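Local structure of luciferase-like enzymeAMP-CoA-ligase (Zophobas atratus, 4W8O) at residues F20-F25 against P171-I176; D33-I38 against G241-F246; T56-N61 against E158-C163; T70-F75 against S114-R119; T356-V361 against L377-D382. The protein probably activates a carboxylic acid with ATP to its acyl-adenylate, as other AMP-forming CoA ligases of the ANL superfamily do. One frame throughout, in Å; residues are numbered along the deposited sequence.

Interactions 1 to 4 gather in one part of the chain, while interaction 5 stands apart, its centre about 43 Å from that of interaction 3. Interaction 1 opens first, at helix 20-30, and spans both interaction 3 and interaction 4; the segments of interactions 1 and 2 alternate along the sequence. Interactions 1 and 3 touch, Phe25 packing on Thr56. Interaction 2 pairs strands within the nine-stranded mixed sheet, and interaction 4 joins strand 72-76 of the eight-stranded sheet to the end of helix 106-116. Interaction 5 closes a hairpin in a separate antiparallel sheet, giving the three-sheet build expected of an adenylate-forming enzyme.

Interaction 1: F20-F25 against P171-I176; sequences FGEFLF and PSKTDI
This is a helix-to-loop contact, part salt bridge and part proline-aromatic packing, between the first turns of helix 20-30 and the loop that leads to strand 179-184. Pro171 carries the apolar half. Its CD lies over the middle of the Phe25 ring, 3.7 Å from the centroid and 11° off the normal, in a CH-pi contact, while its CG rests 3.6 Å from Phe25 CG. The ring is set for this by CG standing anti to the backbone N (chi1 -164°), and Tyr92 meets it edge-to-face. An alanine at Phe25 would remove the ring face under Pro171 and would probably loosen the loop against the helix. On the polar side, Glu22 reaches out with an extended chain, and Lys173, bent at chi2, crosses it at about a right angle. Lys173 NZ donates to the syn lone pair of Glu22 OE2 at 2.9 Å. One water donates to both Glu22 OE2 and Pro171 O; another joins Glu22 OE1 to Thr174 N. Ser19 N also binds Glu22 OE1. With two partners on each oxygen, and a lysine among them, the carboxylate is likely to stay ionised.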
# COMPACT_ATOMS: atom_id res chain seq x y z
N PHE A 20 0.98 9.82 -11.16
CA PHE A 20 0.11 8.85 -10.51
C PHE A 20 -1.35 9.12 -10.88
O PHE A 20 -2.11 8.19 -11.10
CB PHE A 20 0.32 8.91 -8.98
CG PHE A 20 -0.53 7.94 -8.19
CD1 PHE A 20 -0.60 6.60 -8.55
CD2 PHE A 20 -1.22 8.36 -7.07
CE1 PHE A 20 -1.37 5.71 -7.82
CE2 PHE A 20 -1.99 7.48 -6.33
CZ PHE A 20 -2.07 6.15 -6.71
N GLY A 21 -1.72 10.40 -10.99
CA GLY A 21 -3.06 10.79 -11.44
C GLY A 21 -3.39 10.35 -12.86
O GLY A 21 -4.46 9.81 -13.12
N GLU A 22 -2.46 10.59 -13.79
CA GLU A 22 -2.61 10.14 -15.18
C GLU A 22 -2.73 8.62 -15.26
O GLU A 22 -3.52 8.08 -16.03
CB GLU A 22 -1.42 10.62 -16.03
CG GLU A 22 -1.41 12.12 -16.28
CD GLU A 22 -0.12 12.62 -16.91
OE1 GLU A 22 0.98 12.16 -16.52
OE2 GLU A 22 -0.19 13.50 -17.81
N PHE A 23 -1.93 7.93 -14.44
CA PHE A 23 -2.03 6.48 -14.33
C PHE A 23 -3.45 6.05 -13.97
O PHE A 23 -4.08 5.31 -14.71
CB PHE A 23 -1.05 5.96 -13.27
CG PHE A 23 -1.24 4.52 -12.92
CD1 PHE A 23 -0.77 3.52 -13.77
CD2 PHE A 23 -1.86 4.15 -11.74
CE1 PHE A 23 -0.93 2.18 -13.45
CE2 PHE A 23 -2.02 2.81 -11.41
CZ PHE A 23 -1.56 1.83 -12.28
N LEU A 24 -3.96 6.54 -12.85
CA LEU A 24 -5.28 6.14 -12.37
C LEU A 24 -6.38 6.44 -13.40
O LEU A 24 -7.28 5.63 -13.62
CB LEU A 24 -5.60 6.83 -11.05
CG LEU A 24 -4.71 6.46 -9.85
CD1 LEU A 24 -4.92 7.45 -8.72
CD2 LEU A 24 -4.98 5.04 -9.38
N PHE A 25 -6.28 7.62 -14.01
CA PHE A 25 -7.22 8.09 -15.04
C PHE A 25 -7.23 7.14 -16.25
O PHE A 25 -8.29 6.67 -16.68
CB PHE A 25 -6.83 9.50 -15.48
CG PHE A 25 -7.91 10.24 -16.24
CD1 PHE A 25 -8.84 11.01 -15.57
CD2 PHE A 25 -7.95 10.19 -17.63
CE1 PHE A 25 -9.83 11.70 -16.27
CE2 PHE A 25 -8.92 10.89 -18.33
CZ PHE A 25 -9.86 11.64 -17.65
N PRO A 171 -6.19 15.01 -16.27
CA PRO A 171 -5.26 15.23 -15.17
C PRO A 171 -4.18 16.25 -15.53
O PRO A 171 -3.74 16.31 -16.68
CB PRO A 171 -4.63 13.85 -14.95
CG PRO A 171 -5.66 12.89 -15.44
CD PRO A 171 -6.35 13.58 -16.59
N SER A 172 -3.78 17.06 -14.56
CA SER A 172 -2.78 18.10 -14.77
C SER A 172 -1.44 17.49 -15.14
O SER A 172 -1.04 16.46 -14.60
CB SER A 172 -2.60 18.92 -13.49
OG SER A 172 -3.83 19.45 -13.06
N LYS A 173 -0.75 18.13 -16.07
CA LYS A 173 0.64 17.80 -16.34
C LYS A 173 1.45 18.25 -15.13
O LYS A 173 1.17 19.30 -14.55
CB LYS A 173 1.13 18.51 -17.61
CG LYS A 173 0.49 17.96 -18.88
CD LYS A 173 0.95 16.53 -19.11
CE LYS A 173 0.33 15.91 -20.34
NZ LYS A 173 0.76 14.49 -20.42
N THR A 174 2.41 17.43 -14.71
CA THR A 174 3.24 17.77 -13.56
C THR A 174 4.64 17.18 -13.72
O THR A 174 4.93 16.52 -14.72
CB THR A 174 2.58 17.33 -12.23
OG1 THR A 174 3.35 17.82 -11.11
CG2 THR A 174 2.44 15.81 -12.15
N ASP A 175 5.51 17.47 -12.77
CA ASP A 175 6.86 16.93 -12.77
C ASP A 175 6.80 15.55 -12.13
O ASP A 175 6.44 15.43 -10.95
CB ASP A 175 7.79 17.87 -11.98
CG ASP A 175 9.26 17.51 -12.12
OD1 ASP A 175 9.63 16.35 -11.88
OD2 ASP A 175 10.07 18.41 -12.45
N ILE A 176 7.14 14.50 -12.88
CA ILE A 176 7.00 13.13 -12.37
C ILE A 176 8.00 12.75 -11.26
O ILE A 176 7.84 11.71 -10.61
CB ILE A 176 6.98 12.06 -13.49
CG1 ILE A 176 8.30 11.99 -14.25
CG2 ILE A 176 5.81 12.33 -14.45
CD1 ILE A 176 8.32 10.92 -15.31
O HOH W 1 -2.76 14.30 -18.54
O HOH W 2 2.60 14.70 -15.90

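Interaction 2: D33-I38 against G241-F246; sequences DRICQI and GSTRVF
Ile38 loses the most surface here, and its backbone does as much as its side chain. Ile38 N donates to Arg244 O at 2.9 Å, nearly along the C=O axis, and Ile38 O accepts from Phe246 N. That same oxygen lies 3.5 Å above one face of the Phe246 ring, offset toward the rim. On the face it shares with Val245, the Ile38 side chain rests CG1 and CD1 on Thr243 CG2. Thr243 turns its hydroxyl anti to its own carbonyl carbon (chi1 -61°), so that OG1 donates to Ile35 O at 2.7 Å from above the carbonyl plane. An alanine at Thr243 would lose both the hydroxyl bond and the methyl under Ile38, and would probably leave the start of the pairing less firmly held. Segments 35-38 and 243-246 run parallel in the mixed sheet, 6° apart, and a classic beta bulge forms where Cys36 and Gln37 both face Glu46 of the next strand. Arg244 opens the main-chain pairing: its N binds Cys36 O at 3.0 Å. The Arg244 and Gln37 side chains lie side by side, their end planes 63° apart, and a water joins Arg244 NH2 to Gln37 OE1. Gln37 NE2 is held by Leu81 O and Glu46, Arg244 NH1 by His221.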
# COMPACT_ATOMS: atom_id res chain seq x y z
N ASP A 33 -15.76 -0.75 -17.82
CA ASP A 33 -16.92 -1.59 -17.51
C ASP A 33 -16.65 -2.62 -16.40
O ASP A 33 -17.59 -3.20 -15.86
CB ASP A 33 -17.42 -2.30 -18.77
CG ASP A 33 -17.86 -1.32 -19.84
OD1 ASP A 33 -18.13 -0.14 -19.50
OD2 ASP A 33 -17.93 -1.71 -21.02
N ARG A 34 -15.39 -2.84 -16.06
CA ARG A 34 -15.04 -3.77 -14.98
C ARG A 34 -15.38 -3.21 -13.60
O ARG A 34 -15.61 -2.01 -13.45
CB ARG A 34 -13.55 -4.10 -15.03
CG ARG A 34 -13.12 -4.80 -16.30
CD ARG A 34 -11.73 -5.36 -16.14
NE ARG A 34 -11.25 -5.98 -17.37
CZ ARG A 34 -10.06 -6.55 -17.51
NH1 ARG A 34 -9.19 -6.59 -16.50
NH2 ARG A 34 -9.72 -7.09 -18.68
N ILE A 35 -15.43 -4.10 -12.61
CA ILE A 35 -15.71 -3.70 -11.23
C ILE A 35 -14.42 -3.21 -10.58
O ILE A 35 -13.47 -3.98 -10.45
CB ILE A 35 -16.28 -4.85 -10.37
CG1 ILE A 35 -17.52 -5.49 -11.01
CG2 ILE A 35 -16.61 -4.34 -8.97
CD1 ILE A 35 -18.69 -4.54 -11.23
N CYS A 36 -14.40 -1.95 -10.17
CA CYS A 36 -13.22 -1.38 -9.52
C CYS A 36 -13.09 -1.83 -8.06
O CYS A 36 -12.05 -2.34 -7.64
CB CYS A 36 -13.28 0.15 -9.58
SG CYS A 36 -11.96 1.02 -8.71
N GLN A 37 -14.17 -1.65 -7.30
CA GLN A 37 -14.17 -1.85 -5.86
C GLN A 37 -15.50 -2.45 -5.37
O GLN A 37 -16.58 -2.15 -5.90
CB GLN A 37 -13.89 -0.53 -5.13
CG GLN A 37 -14.82 0.62 -5.49
CD GLN A 37 -14.60 1.87 -4.64
OE1 GLN A 37 -13.66 1.95 -3.85
NE2 GLN A 37 -15.46 2.86 -4.81
N ILE A 38 -15.38 -3.29 -4.35
CA ILE A 38 -16.51 -3.93 -3.69
C ILE A 38 -16.35 -3.76 -2.18
O ILE A 38 -15.33 -4.17 -1.62
CB ILE A 38 -16.59 -5.44 -4.00
CG1 ILE A 38 -16.74 -5.69 -5.50
CG2 ILE A 38 -17.75 -6.08 -3.24
CD1 ILE A 38 -16.86 -7.16 -5.87
N GLY A 241 -6.96 -3.64 -14.21
CA GLY A 241 -8.41 -3.65 -14.16
C GLY A 241 -8.98 -4.74 -13.28
O GLY A 241 -10.08 -5.22 -13.53
N SER A 242 -8.24 -5.14 -12.25
CA SER A 242 -8.72 -6.09 -11.28
C SER A 242 -9.67 -5.42 -10.29
O SER A 242 -9.89 -4.21 -10.34
CB SER A 242 -7.55 -6.70 -10.52
OG SER A 242 -6.67 -7.35 -11.42
N THR A 243 -10.24 -6.23 -9.39
CA THR A 243 -11.21 -5.75 -8.42
C THR A 243 -10.60 -5.76 -7.03
O THR A 243 -10.02 -6.76 -6.62
CB THR A 243 -12.47 -6.64 -8.44
OG1 THR A 243 -13.06 -6.57 -9.74
CG2 THR A 243 -13.49 -6.18 -7.40
N ARG A 244 -10.74 -4.65 -6.31
CA ARG A 244 -10.33 -4.56 -4.91
C ARG A 244 -11.54 -4.78 -4.01
O ARG A 244 -12.56 -4.08 -4.15
CB ARG A 244 -9.70 -3.20 -4.62
CG ARG A 244 -9.05 -3.09 -3.24
CD ARG A 244 -8.22 -1.82 -3.10
NE ARG A 244 -9.03 -0.62 -3.31
CZ ARG A 244 -9.82 -0.05 -2.40
NH1 ARG A 244 -9.91 -0.54 -1.17
NH2 ARG A 244 -10.52 1.04 -2.71
N VAL A 245 -11.43 -5.74 -3.09
CA VAL A 245 -12.47 -5.98 -2.09
C VAL A 245 -11.96 -5.60 -0.69
O VAL A 245 -10.82 -5.89 -0.34
CB VAL A 245 -12.94 -7.45 -2.12
CG1 VAL A 245 -14.21 -7.62 -1.28
CG2 VAL A 245 -13.18 -7.90 -3.56
N PHE A 246 -12.80 -4.93 0.09
CA PHE A 246 -12.43 -4.57 1.45
C PHE A 246 -13.53 -4.94 2.44
O PHE A 246 -14.69 -5.09 2.08
CB PHE A 246 -12.07 -3.08 1.55
CG PHE A 246 -13.19 -2.16 1.14
CD1 PHE A 246 -14.14 -1.75 2.05
CD2 PHE A 246 -13.28 -1.70 -0.17
CE1 PHE A 246 -15.17 -0.91 1.67
CE2 PHE A 246 -14.30 -0.85 -0.56
CZ PHE A 246 -15.26 -0.46 0.36
O HOH W 3 -11.11 2.43 -5.04

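Interaction 3: T56-N61 against E158-C163; sequences TRVALN and EMTLPC
Asn61 ND2 is gripped by two carbonyl oxygens of the facing chain. It donates to Met159 O at 2.6 Å and to Leu161 O at 3.1 Å, both lying close to the amide plane. The two acceptors are used differently: Leu161 O offers an in-plane lone pair, whereas Met159 O is approached from well above its carbonyl plane. A water 2.7 Å from Asn61 OD1 donates to that oxygen and makes a weaker link to Cys163 O. The amide thus holds the chain just where it turns away from the short helix 156-159, against helix 48-64. Met159, bent at chi2 and chi3, folds its CE back to within 3.7 Å of Asn61 CB. About one turn earlier in the helix, Val58 CG2 lies alongside Thr160 CG2, and the Val58 CA makes a CA-H...O contact with Met159 O. Arg57, next to it, extends past Thr160 O, its CD 3.4 Å away, and Pro162 CB covers one face of the guanidinium 3.6 Å above the plane. Arg57 NE forms a salt bridge with Glu166. The chemistry is thus directional: both amide hydrogens of one asparagine are spent on main-chain oxygens, which fixes the rotation of the amide and probably helps to set the course of the loop.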
# COMPACT_ATOMS: atom_id res chain seq x y z
N THR A 56 -13.60 12.65 -11.18
CA THR A 56 -13.45 13.81 -12.07
C THR A 56 -14.21 15.01 -11.49
O THR A 56 -13.69 16.12 -11.44
CB THR A 56 -13.93 13.48 -13.50
OG1 THR A 56 -13.10 12.45 -14.05
CG2 THR A 56 -13.87 14.71 -14.40
N ARG A 57 -15.42 14.76 -11.00
CA ARG A 57 -16.24 15.81 -10.40
C ARG A 57 -15.63 16.36 -9.13
O ARG A 57 -15.61 17.58 -8.93
CB ARG A 57 -17.66 15.30 -10.13
CG ARG A 57 -18.48 15.12 -11.39
CD ARG A 57 -19.78 14.41 -11.09
NE ARG A 57 -20.54 14.12 -12.30
CZ ARG A 57 -21.68 13.46 -12.31
NH1 ARG A 57 -22.21 12.99 -11.18
NH2 ARG A 57 -22.31 13.25 -13.46
N VAL A 58 -15.12 15.48 -8.27
CA VAL A 58 -14.41 15.92 -7.08
C VAL A 58 -13.19 16.77 -7.44
O VAL A 58 -12.96 17.81 -6.83
CB VAL A 58 -13.99 14.73 -6.18
CG1 VAL A 58 -13.10 15.19 -5.04
CG2 VAL A 58 -15.22 14.03 -5.62
N ALA A 59 -12.43 16.34 -8.45
CA ALA A 59 -11.24 17.07 -8.90
C ALA A 59 -11.56 18.48 -9.39
O ALA A 59 -10.87 19.44 -9.03
CB ALA A 59 -10.53 16.30 -10.01
N LEU A 60 -12.60 18.59 -10.21
CA LEU A 60 -13.01 19.90 -10.74
C LEU A 60 -13.41 20.83 -9.60
O LEU A 60 -13.13 22.02 -9.65
CB LEU A 60 -14.16 19.76 -11.75
CG LEU A 60 -13.75 19.18 -13.11
CD1 LEU A 60 -14.98 18.73 -13.88
CD2 LEU A 60 -12.95 20.19 -13.92
N ASN A 61 -14.05 20.30 -8.57
CA ASN A 61 -14.40 21.11 -7.41
C ASN A 61 -13.18 21.46 -6.56
O ASN A 61 -13.05 22.58 -6.09
CB ASN A 61 -15.49 20.42 -6.58
CG ASN A 61 -16.85 20.49 -7.24
OD1 ASN A 61 -17.23 21.53 -7.78
ND2 ASN A 61 -17.59 19.39 -7.21
N GLU A 158 -21.16 17.13 -1.38
CA GLU A 158 -21.03 18.43 -2.05
C GLU A 158 -19.92 18.44 -3.10
O GLU A 158 -20.08 19.04 -4.17
CB GLU A 158 -20.77 19.55 -1.04
CG GLU A 158 -22.01 20.00 -0.30
CD GLU A 158 -21.72 20.73 0.99
OE1 GLU A 158 -20.55 21.09 1.26
OE2 GLU A 158 -22.68 20.95 1.75
N MET A 159 -18.80 17.79 -2.79
CA MET A 159 -17.66 17.72 -3.71
C MET A 159 -17.95 16.89 -4.98
O MET A 159 -17.27 17.06 -5.99
CB MET A 159 -16.41 17.16 -3.01
CG MET A 159 -15.83 18.02 -1.90
SD MET A 159 -15.34 19.68 -2.45
CE MET A 159 -13.90 19.27 -3.44
N THR A 160 -18.94 15.99 -4.92
CA THR A 160 -19.33 15.19 -6.08
C THR A 160 -20.35 15.90 -6.97
O THR A 160 -20.78 15.33 -7.98
CB THR A 160 -19.92 13.82 -5.67
OG1 THR A 160 -21.11 14.01 -4.89
CG2 THR A 160 -18.91 13.01 -4.85
N LEU A 161 -20.76 17.12 -6.62
CA LEU A 161 -21.74 17.86 -7.42
C LEU A 161 -21.17 18.13 -8.80
O LEU A 161 -20.08 18.71 -8.91
CB LEU A 161 -22.13 19.19 -6.76
CG LEU A 161 -22.91 19.15 -5.44
CD1 LEU A 161 -23.00 20.55 -4.85
CD2 LEU A 161 -24.30 18.53 -5.60
N PRO A 162 -21.88 17.71 -9.87
CA PRO A 162 -21.36 17.93 -11.21
C PRO A 162 -21.33 19.41 -11.58
O PRO A 162 -22.31 20.11 -11.37
CB PRO A 162 -22.36 17.18 -12.10
CG PRO A 162 -23.61 17.11 -11.30
CD PRO A 162 -23.18 17.02 -9.87
N CYS A 163 -20.20 19.86 -12.10
CA CYS A 163 -20.07 21.21 -12.64
C CYS A 163 -18.74 21.34 -13.36
O CYS A 163 -17.76 20.68 -13.00
CB CYS A 163 -20.19 22.29 -11.56
SG CYS A 163 -19.84 23.96 -12.17
O HOH W 4 -17.09 21.70 -10.49

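Interaction 4: T70-F75 against S114-R119; sequences TDVVCF and SLVTPR
Val116, the last residue of helix 106-116, brings its side chain against Val72, with Val72 CG1 4.2 Å from Val116 CB. Val72 CG2 also lies 3.7 Å from Val116 O. Met182 of strand 179-184 touches both valines and extends this apolar patch. Thr117 then leaves the helix with a positive phi of 35° and swings the chain round. Its carbonyl joins strand 72-76 through a water, which donates to Thr117 O and accepts from Val72 N, while Thr117 OG1 is bonded to Arg390. The turn brings Pro118 alongside the strand: its CB packs 3.7 Å from Cys74 CB and 4.1 Å from Val72 CG1. This is the far end of a beta-alpha-beta crossover, in which helix 106-116 carries the chain from strand 96-99 past strand 72-76 to strand 120-124, and the last of these pairs in parallel with strand 72-76. The first bond of that pairing comes at Arg119, whose N donates to Val72 O at 3.0 Å, nearly along the C=O axis. From there the Arg119 side chain, with CG anti to the backbone N, runs out to Asp71. The carboxylate and guanidinium planes stand 82° apart in a salt bridge, Arg119 NH1 3.2 Å from Asp71 OD2 and weakly bonded to Asp71 OD1. Asp71 OD2 also accepts from Thr68 N.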
# COMPACT_ATOMS: atom_id res chain seq x y z
N THR A 70 1.14 21.63 -5.71
CA THR A 70 1.97 21.92 -4.53
C THR A 70 1.27 21.61 -3.19
O THR A 70 1.93 21.50 -2.17
CB THR A 70 2.46 23.38 -4.52
OG1 THR A 70 1.36 24.27 -4.69
CG2 THR A 70 3.47 23.63 -5.66
N ASP A 71 -0.05 21.45 -3.20
CA ASP A 71 -0.80 21.22 -1.98
C ASP A 71 -0.76 19.77 -1.52
O ASP A 71 -0.60 18.86 -2.32
CB ASP A 71 -2.25 21.63 -2.14
CG ASP A 71 -2.41 23.11 -2.38
OD1 ASP A 71 -1.85 23.89 -1.58
OD2 ASP A 71 -3.08 23.49 -3.35
N VAL A 72 -0.90 19.58 -0.21
CA VAL A 72 -1.06 18.25 0.40
C VAL A 72 -2.52 18.05 0.77
O VAL A 72 -3.12 18.92 1.39
CB VAL A 72 -0.21 18.13 1.67
CG1 VAL A 72 -0.48 16.80 2.40
CG2 VAL A 72 1.27 18.26 1.34
N VAL A 73 -3.09 16.92 0.39
CA VAL A 73 -4.46 16.59 0.76
C VAL A 73 -4.40 15.33 1.62
O VAL A 73 -3.80 14.32 1.24
CB VAL A 73 -5.37 16.35 -0.46
CG1 VAL A 73 -6.79 16.06 -0.00
CG2 VAL A 73 -5.35 17.55 -1.38
N CYS A 74 -5.02 15.42 2.78
CA CYS A 74 -4.95 14.37 3.78
C CYS A 74 -6.28 13.63 3.93
O CYS A 74 -7.34 14.18 3.64
CB CYS A 74 -4.56 15.02 5.09
SG CYS A 74 -4.05 13.85 6.34
N PHE A 75 -6.21 12.37 4.35
CA PHE A 75 -7.38 11.51 4.50
C PHE A 75 -7.34 10.78 5.83
O PHE A 75 -6.31 10.22 6.21
CB PHE A 75 -7.45 10.52 3.33
CG PHE A 75 -7.44 11.19 2.01
CD1 PHE A 75 -6.24 11.54 1.42
CD2 PHE A 75 -8.62 11.57 1.39
CE1 PHE A 75 -6.22 12.23 0.22
CE2 PHE A 75 -8.61 12.25 0.20
CZ PHE A 75 -7.41 12.58 -0.39
N SER A 114 1.50 18.00 11.79
CA SER A 114 2.55 19.01 11.85
C SER A 114 3.65 18.72 10.84
O SER A 114 4.30 19.64 10.36
CB SER A 114 3.12 19.11 13.28
OG SER A 114 4.03 18.05 13.55
N LEU A 115 3.85 17.44 10.51
CA LEU A 115 4.81 17.07 9.47
C LEU A 115 4.37 17.53 8.07
O LEU A 115 5.18 18.06 7.32
CB LEU A 115 5.04 15.56 9.44
CG LEU A 115 5.75 14.92 10.63
CD1 LEU A 115 5.64 13.41 10.53
CD2 LEU A 115 7.20 15.35 10.70
N VAL A 116 3.10 17.31 7.73
CA VAL A 116 2.62 17.50 6.35
C VAL A 116 1.71 18.72 6.13
O VAL A 116 1.45 19.07 4.98
CB VAL A 116 1.95 16.21 5.81
CG1 VAL A 116 2.89 15.02 5.96
CG2 VAL A 116 0.61 15.93 6.48
N THR A 117 1.25 19.35 7.21
CA THR A 117 0.47 20.60 7.16
C THR A 117 -0.47 20.67 5.94
O THR A 117 -0.24 21.45 5.03
CB THR A 117 1.39 21.83 7.18
OG1 THR A 117 2.28 21.80 6.05
CG2 THR A 117 2.22 21.88 8.47
N PRO A 118 -1.53 19.84 5.94
CA PRO A 118 -2.39 19.72 4.76
C PRO A 118 -3.32 20.91 4.54
O PRO A 118 -3.66 21.63 5.47
CB PRO A 118 -3.20 18.45 5.04
CG PRO A 118 -3.19 18.28 6.52
CD PRO A 118 -2.04 19.06 7.09
N ARG A 119 -3.70 21.12 3.29
CA ARG A 119 -4.62 22.18 2.93
C ARG A 119 -6.06 21.75 3.17
O ARG A 119 -6.90 22.54 3.54
CB ARG A 119 -4.45 22.57 1.48
CG ARG A 119 -5.40 23.66 1.07
CD ARG A 119 -4.83 24.42 -0.09
NE ARG A 119 -5.81 25.34 -0.66
CZ ARG A 119 -5.55 26.15 -1.67
NH1 ARG A 119 -4.33 26.17 -2.22
NH2 ARG A 119 -6.50 26.95 -2.15
O HOH W 5 -0.39 21.71 1.78

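Interaction 5: T356-V361 against L377-D382; sequences TLLKIV and LRVKSD
Main-chain bonds join the two strands through two hydrogen-bonded pairs. Leu357 N and Lys380 O are 2.9 Å apart, with the reverse bond from Lys380 N to Leu357 O; Lys359 and Arg378 repeat the arrangement, Lys359 N lying 2.8 Å from Arg378 O. Between and beyond these pairs stand the non-hydrogen-bonded pairs Leu358-Val379 and Ile360-Leu377, and CA-H...O contacts, such as Val379 CA to Leu357 O, fill in along the pairing. Apolar packing occupies the face that carries Leu358, Ile360, Leu377 and Val379. Leu358 CD1 lies 3.9 Å from Val379 CG1 and also meets Leu377 CD2. Ile360 and Leu377 run side by side, and their CD1 methyls are pressed to 3.3 Å, tighter than usual. The face carrying Lys359, Arg378 and Lys380, with Leu357 among them, is largely charged. Arg378, extended from CG to NE, lays one face of its guanidinium over Val361 CG1, 3.7 Å below its plane, and Lys359 crosses it obliquely, CG packing on Arg378 CB. Their like charges are probably balanced by Asp398, which bridges to both, while Glu376 and Glu366 add further salt bridges to Arg378. At the end of the pairing a water lies 2.7 Å from Thr356 OG1 and 2.6 Å from Ser381 OG; these hydroxyls are also bonded to Ser353 and Ala383. Such a two-faced antiparallel pair forms the beta hairpin 357-362/367-380, the second and third strands of a five-stranded antiparallel sheet consistent with the small antiparallel beta-barrel part of the N-terminal domain in luciferase-like ligases.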
# COMPACT_ATOMS: atom_id res chain seq x y z
N THR A 356 15.20 -5.22 -8.46
CA THR A 356 15.62 -4.83 -7.13
C THR A 356 16.99 -5.45 -6.83
O THR A 356 17.26 -6.60 -7.22
CB THR A 356 14.61 -5.31 -6.07
OG1 THR A 356 13.33 -4.71 -6.33
CG2 THR A 356 15.06 -4.97 -4.66
N LEU A 357 17.85 -4.68 -6.16
CA LEU A 357 19.12 -5.21 -5.64
C LEU A 357 19.03 -5.35 -4.11
O LEU A 357 18.50 -4.47 -3.43
CB LEU A 357 20.28 -4.27 -5.99
CG LEU A 357 20.50 -3.93 -7.46
CD1 LEU A 357 21.56 -2.84 -7.57
CD2 LEU A 357 20.90 -5.15 -8.27
N LEU A 358 19.57 -6.45 -3.58
CA LEU A 358 19.61 -6.68 -2.13
C LEU A 358 20.98 -7.20 -1.71
O LEU A 358 21.50 -8.15 -2.30
CB LEU A 358 18.52 -7.67 -1.71
CG LEU A 358 18.33 -7.85 -0.20
CD1 LEU A 358 16.88 -8.15 0.12
CD2 LEU A 358 19.23 -8.93 0.39
N LYS A 359 21.56 -6.57 -0.70
CA LYS A 359 22.84 -7.00 -0.16
C LYS A 359 22.78 -7.10 1.36
O LYS A 359 21.96 -6.45 2.00
CB LYS A 359 23.97 -6.06 -0.60
CG LYS A 359 23.87 -4.64 -0.07
CD LYS A 359 24.98 -3.75 -0.61
CE LYS A 359 24.97 -2.39 0.09
NZ LYS A 359 26.03 -1.46 -0.39
N ILE A 360 23.64 -7.96 1.90
CA ILE A 360 23.84 -8.10 3.35
C ILE A 360 25.21 -7.52 3.67
O ILE A 360 26.21 -7.96 3.10
CB ILE A 360 23.83 -9.57 3.80
CG1 ILE A 360 22.60 -10.32 3.27
CG2 ILE A 360 23.92 -9.68 5.32
CD1 ILE A 360 21.31 -9.97 3.96
N VAL A 361 25.27 -6.54 4.57
CA VAL A 361 26.52 -5.87 4.91
C VAL A 361 26.91 -6.08 6.37
O VAL A 361 26.10 -5.89 7.28
CB VAL A 361 26.44 -4.35 4.62
CG1 VAL A 361 27.67 -3.62 5.13
CG2 VAL A 361 26.27 -4.12 3.13
N LEU A 377 20.50 -5.86 6.18
CA LEU A 377 19.91 -5.85 4.83
C LEU A 377 19.87 -4.45 4.25
O LEU A 377 19.34 -3.51 4.86
CB LEU A 377 18.49 -6.43 4.83
CG LEU A 377 18.43 -7.93 4.58
CD1 LEU A 377 18.91 -8.67 5.82
CD2 LEU A 377 17.02 -8.36 4.19
N ARG A 378 20.44 -4.32 3.06
CA ARG A 378 20.40 -3.07 2.32
C ARG A 378 19.91 -3.31 0.91
O ARG A 378 20.25 -4.31 0.29
CB ARG A 378 21.77 -2.41 2.33
CG ARG A 378 22.33 -2.30 3.73
CD ARG A 378 23.37 -1.21 3.83
NE ARG A 378 23.97 -1.17 5.15
CZ ARG A 378 25.17 -0.66 5.41
NH1 ARG A 378 25.90 -0.13 4.44
NH2 ARG A 378 25.64 -0.67 6.65
N VAL A 379 19.11 -2.38 0.40
CA VAL A 379 18.36 -2.58 -0.83
C VAL A 379 18.39 -1.34 -1.72
O VAL A 379 18.60 -0.22 -1.23
CB VAL A 379 16.90 -2.98 -0.52
CG1 VAL A 379 16.87 -4.29 0.25
CG2 VAL A 379 16.20 -1.89 0.27
N LYS A 380 18.19 -1.54 -3.03
CA LYS A 380 18.24 -0.44 -3.99
C LYS A 380 17.40 -0.74 -5.22
O LYS A 380 17.50 -1.82 -5.79
CB LYS A 380 19.69 -0.16 -4.43
CG LYS A 380 19.85 1.09 -5.28
CD LYS A 380 21.31 1.38 -5.55
CE LYS A 380 21.51 2.60 -6.43
NZ LYS A 380 22.96 2.90 -6.61
N SER A 381 16.56 0.22 -5.60
CA SER A 381 15.70 0.11 -6.78
C SER A 381 15.08 1.46 -7.10
O SER A 381 15.18 2.41 -6.31
CB SER A 381 14.57 -0.90 -6.54
OG SER A 381 13.49 -0.32 -5.81
N ASP A 382 14.40 1.51 -8.24
CA ASP A 382 13.71 2.72 -8.67
C ASP A 382 12.42 2.96 -7.90
O ASP A 382 11.78 3.99 -8.12
CB ASP A 382 13.39 2.63 -10.17
CG ASP A 382 14.61 2.75 -11.05
OD1 ASP A 382 15.73 3.05 -10.55
OD2 ASP A 382 14.45 2.54 -12.27
O HOH W 6 12.13 -2.48 -5.49